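Local coordinates for ADP-ribosylation factor-binding protein GGA1 (Saccharomyces cerevisiae, PDB 5CN2), which may regulate membrane traffic through the trans-Golgi network and binds the small GTPases ARF1 and ARF2, this piece being its C-terminal GAE (gamma-adaptin ear) domain, at residues D19-D24 / T50-L55. Sequence-based numbering, arbitrary orientation.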
ATOM      1  N   ASP A  19       0.486 -10.047 -11.825  1.00 51.96           N
ATOM      2  CA  ASP A  19       1.238 -11.295 -12.030  1.00 51.96           C
ATOM      3  C   ASP A  19       2.629 -11.250 -11.398  1.00 51.56           C
ATOM      4  O   ASP A  19       3.223 -12.283 -11.142  1.00 53.54           O
ATOM      5  CB  ASP A  19       1.372 -11.590 -13.520  1.00 57.40           C
ATOM      6  CG  ASP A  19       0.036 -11.861 -14.177  1.00 60.91           C
ATOM      7  OD1 ASP A  19      -0.862 -12.385 -13.483  1.00 61.16           O
ATOM      8  OD2 ASP A  19      -0.105 -11.554 -15.383  1.00 63.67           O
ATOM      9  N   HIS A  20       3.133 -10.047 -11.143  1.00 51.66           N
ATOM     10  CA  HIS A  20       4.485  -9.839 -10.633  1.00 49.37           C
ATOM     11  C   HIS A  20       4.561  -9.403  -9.181  1.00 45.34           C
ATOM     12  O   HIS A  20       5.604  -9.540  -8.564  1.00 44.39           O
ATOM     13  CB  HIS A  20       5.141  -8.746 -11.461  1.00 50.22           C
ATOM     14  CG  HIS A  20       4.994  -8.966 -12.920  1.00 54.26           C
ATOM     15  ND1 HIS A  20       6.008  -9.480 -13.696  1.00 56.94           N
ATOM     16  CD2 HIS A  20       3.932  -8.798 -13.741  1.00 58.11           C
ATOM     17  CE1 HIS A  20       5.589  -9.589 -14.943  1.00 59.41           C
ATOM     18  NE2 HIS A  20       4.330  -9.187 -14.997  1.00 62.72           N
ATOM     19  N   LEU A  21       3.472  -8.855  -8.655  1.00 41.15           N
ATOM     20  CA  LEU A  21       3.520  -8.109  -7.417  1.00 39.18           C
ATOM     21  C   LEU A  21       2.226  -8.260  -6.633  1.00 36.80           C
ATOM     22  O   LEU A  21       1.136  -8.204  -7.210  1.00 37.36           O
ATOM     23  CB  LEU A  21       3.721  -6.633  -7.741  1.00 41.49           C
ATOM     24  CG  LEU A  21       3.827  -5.704  -6.538  1.00 43.18           C
ATOM     25  CD1 LEU A  21       5.147  -5.913  -5.825  1.00 43.75           C
ATOM     26  CD2 LEU A  21       3.701  -4.253  -6.970  1.00 46.57           C
ATOM     27  N   ARG A  22       2.349  -8.457  -5.327  1.00 33.81           N
ATOM     28  CA  ARG A  22       1.189  -8.417  -4.417  1.00 33.08           C
ATOM     29  C   ARG A  22       1.425  -7.339  -3.385  1.00 30.26           C
ATOM     30  O   ARG A  22       2.450  -7.333  -2.726  1.00 29.43           O
ATOM     31  CB  ARG A  22       0.944  -9.747  -3.703  1.00 31.96           C
ATOM     32  CG  ARG A  22      -0.222  -9.667  -2.715  1.00 34.48           C
ATOM     33  CD  ARG A  22      -0.522 -10.979  -2.002  1.00 37.04           C
ATOM     34  NE  ARG A  22       0.431 -11.282  -0.930  1.00 37.46           N
ATOM     35  CZ  ARG A  22       1.496 -12.072  -1.056  1.00 39.50           C
ATOM     36  NH1 ARG A  22       1.776 -12.660  -2.210  1.00 41.21           N
ATOM     37  NH2 ARG A  22       2.297 -12.278  -0.015  1.00 40.97           N
ATOM     38  N   ILE A  23       0.482  -6.408  -3.298  1.00 31.78           N
ATOM     39  CA  ILE A  23       0.493  -5.376  -2.279  1.00 32.81           C
ATOM     40  C   ILE A  23      -0.617  -5.767  -1.365  1.00 31.15           C
ATOM     41  O   ILE A  23      -1.734  -5.878  -1.796  1.00 31.43           O
ATOM     42  CB  ILE A  23       0.177  -3.968  -2.850  1.00 33.93           C
ATOM     43  CG1 ILE A  23       1.126  -3.610  -3.990  1.00 36.47           C
ATOM     44  CG2 ILE A  23       0.259  -2.918  -1.767  1.00 33.71           C
ATOM     45  CD1 ILE A  23       0.755  -2.344  -4.738  1.00 37.37           C
ATOM     46  N   ASP A  24      -0.310  -5.980  -0.098  1.00 34.82           N
ATOM     47  CA  ASP A  24      -1.342  -6.203   0.904  1.00 33.06           C
ATOM     48  C   ASP A  24      -0.986  -5.438   2.164  1.00 34.34           C
ATOM     49  O   ASP A  24       0.077  -4.761   2.224  1.00 29.94           O
ATOM     50  CB  ASP A  24      -1.553  -7.708   1.177  1.00 33.70           C
ATOM     51  CG  ASP A  24      -0.282  -8.450   1.509  1.00 32.90           C
ATOM     52  OD1 ASP A  24       0.713  -7.848   1.954  1.00 37.70           O
ATOM     53  OD2 ASP A  24      -0.279  -9.670   1.306  1.00 32.51           O
ATOM     54  N   THR A  50      12.888  -3.777  -9.231  1.00 40.56           N
ATOM     55  CA  THR A  50      13.737  -2.656  -8.862  1.00 41.27           C
ATOM     56  C   THR A  50      12.983  -1.355  -9.025  1.00 39.21           C
ATOM     57  O   THR A  50      11.960  -1.280  -9.728  1.00 37.44           O
ATOM     58  CB  THR A  50      15.004  -2.565  -9.772  1.00 46.64           C
ATOM     59  OG1 THR A  50      14.614  -2.482 -11.162  1.00 45.90           O
ATOM     60  CG2 THR A  50      15.897  -3.774  -9.562  1.00 44.91           C
ATOM     61  N   ASN A  51      13.521  -0.328  -8.378  1.00 40.56           N
ATOM     62  CA  ASN A  51      12.998   1.037  -8.457  1.00 43.76           C
ATOM     63  C   ASN A  51      11.528   1.165  -8.045  1.00 42.57           C
ATOM     64  O   ASN A  51      10.789   1.999  -8.594  1.00 43.18           O
ATOM     65  CB  ASN A  51      13.202   1.609  -9.868  1.00 46.77           C
ATOM     66  CG  ASN A  51      14.665   1.620 -10.296  1.00 48.52           C
ATOM     67  OD1 ASN A  51      15.557   1.863  -9.495  1.00 48.28           O
ATOM     68  ND2 ASN A  51      14.906   1.374 -11.576  1.00 51.92           N
ATOM     69  N   PHE A  52      11.109   0.351  -7.072  1.00 39.63           N
ATOM     70  CA  PHE A  52       9.717   0.355  -6.653  1.00 34.75           C
ATOM     71  C   PHE A  52       9.342   1.633  -5.950  1.00 33.14           C
ATOM     72  O   PHE A  52      10.082   2.113  -5.104  1.00 35.35           O
ATOM     73  CB  PHE A  52       9.379  -0.799  -5.717  1.00 33.44           C
ATOM     74  CG  PHE A  52       7.929  -0.848  -5.365  1.00 33.20           C
ATOM     75  CD1 PHE A  52       7.024  -1.515  -6.186  1.00 36.30           C
ATOM     76  CD2 PHE A  52       7.448  -0.151  -4.280  1.00 36.11           C
ATOM     77  CE1 PHE A  52       5.675  -1.514  -5.894  1.00 35.22           C
ATOM     78  CE2 PHE A  52       6.099  -0.138  -3.989  1.00 37.57           C
ATOM     79  CZ  PHE A  52       5.218  -0.837  -4.790  1.00 34.74           C
ATOM     80  N   ALA A  53       8.144   2.146  -6.236  1.00 31.91           N
ATOM     81  CA  ALA A  53       7.608   3.244  -5.444  1.00 30.97           C
ATOM     82  C   ALA A  53       6.108   3.309  -5.519  1.00 28.70           C
ATOM     83  O   ALA A  53       5.535   3.203  -6.598  1.00 24.31           O
ATOM     84  CB  ALA A  53       8.197   4.571  -5.949  1.00 33.26           C
ATOM     85  N   LEU A  54       5.485   3.551  -4.366  1.00 29.78           N
ATOM     86  CA  LEU A  54       4.056   3.723  -4.259  1.00 30.89           C
ATOM     87  C   LEU A  54       3.753   5.182  -4.022  1.00 29.68           C
ATOM     88  O   LEU A  54       4.406   5.811  -3.197  1.00 30.48           O
ATOM     89  CB  LEU A  54       3.487   2.941  -3.074  1.00 33.82           C
ATOM     90  CG  LEU A  54       1.944   2.957  -3.000  1.00 32.46           C
ATOM     91  CD1 LEU A  54       1.381   1.746  -3.727  1.00 33.56           C
ATOM     92  CD2 LEU A  54       1.468   3.019  -1.564  1.00 33.40           C
ATOM     93  N   LEU A  55       2.767   5.708  -4.751  1.00 26.63           N
ATOM     94  CA  LEU A  55       2.330   7.078  -4.592  1.00 26.66           C
ATOM     95  C   LEU A  55       0.884   7.033  -4.165  1.00 27.25           C
ATOM     96  O   LEU A  55       0.118   6.176  -4.604  1.00 26.37           O
ATOM     97  CB  LEU A  55       2.463   7.881  -5.883  1.00 29.16           C
ATOM     98  CG  LEU A  55       3.853   8.305  -6.337  1.00 32.15           C
ATOM     99  CD1 LEU A  55       4.734   7.117  -6.642  1.00 32.51           C
ATOM    100  CD2 LEU A  55       3.745   9.184  -7.582  1.00 34.26           C
TER
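Leu-21 and Phe-52 meet in the buried space between two beta sheets, methyl CD2 of Leu-21 lying 3.5 Å from CE1 of Phe-52 and approaching the ring obliquely. With CG anti to the backbone N (chi1 -179°), Leu-21 extends so that its CD2 meets that ring carbon; a branched leucine and a broad, flat phenylalanine can together span backbones whose CA atoms are 10.5 Å apart. Two residues on, a second apolar pair, Ile-23 and Leu-54, meets more loosely, CD1 of Ile-23 to CD1 of Leu-54 at 4.3 Å. All four residues are buried and purely apolar, and no hydrogen bond joins the segments. Tyr-41 and Tyr-107 add aromatic surface beside Phe-52.

Arg-22 and Asp-24 point to the other face of strand 21-29. There NE of Arg-22 donates to OD2 of Asp-24 (2.8 Å) in a salt bridge, the acceptor lying in the guanidinium plane but the donor standing above the carboxylate plane. Arg-12 pairs with OD1, so two arginines probably stabilise the buried Asp-24 as a carboxylate.

Leu-21 and Ile-23, facing Phe-52 and Leu-54 from separate antiparallel sheets, contribute to the hydrophobic core of a beta sandwich, the immunoglobulin-like fold of adaptin-ear (GAE) domains.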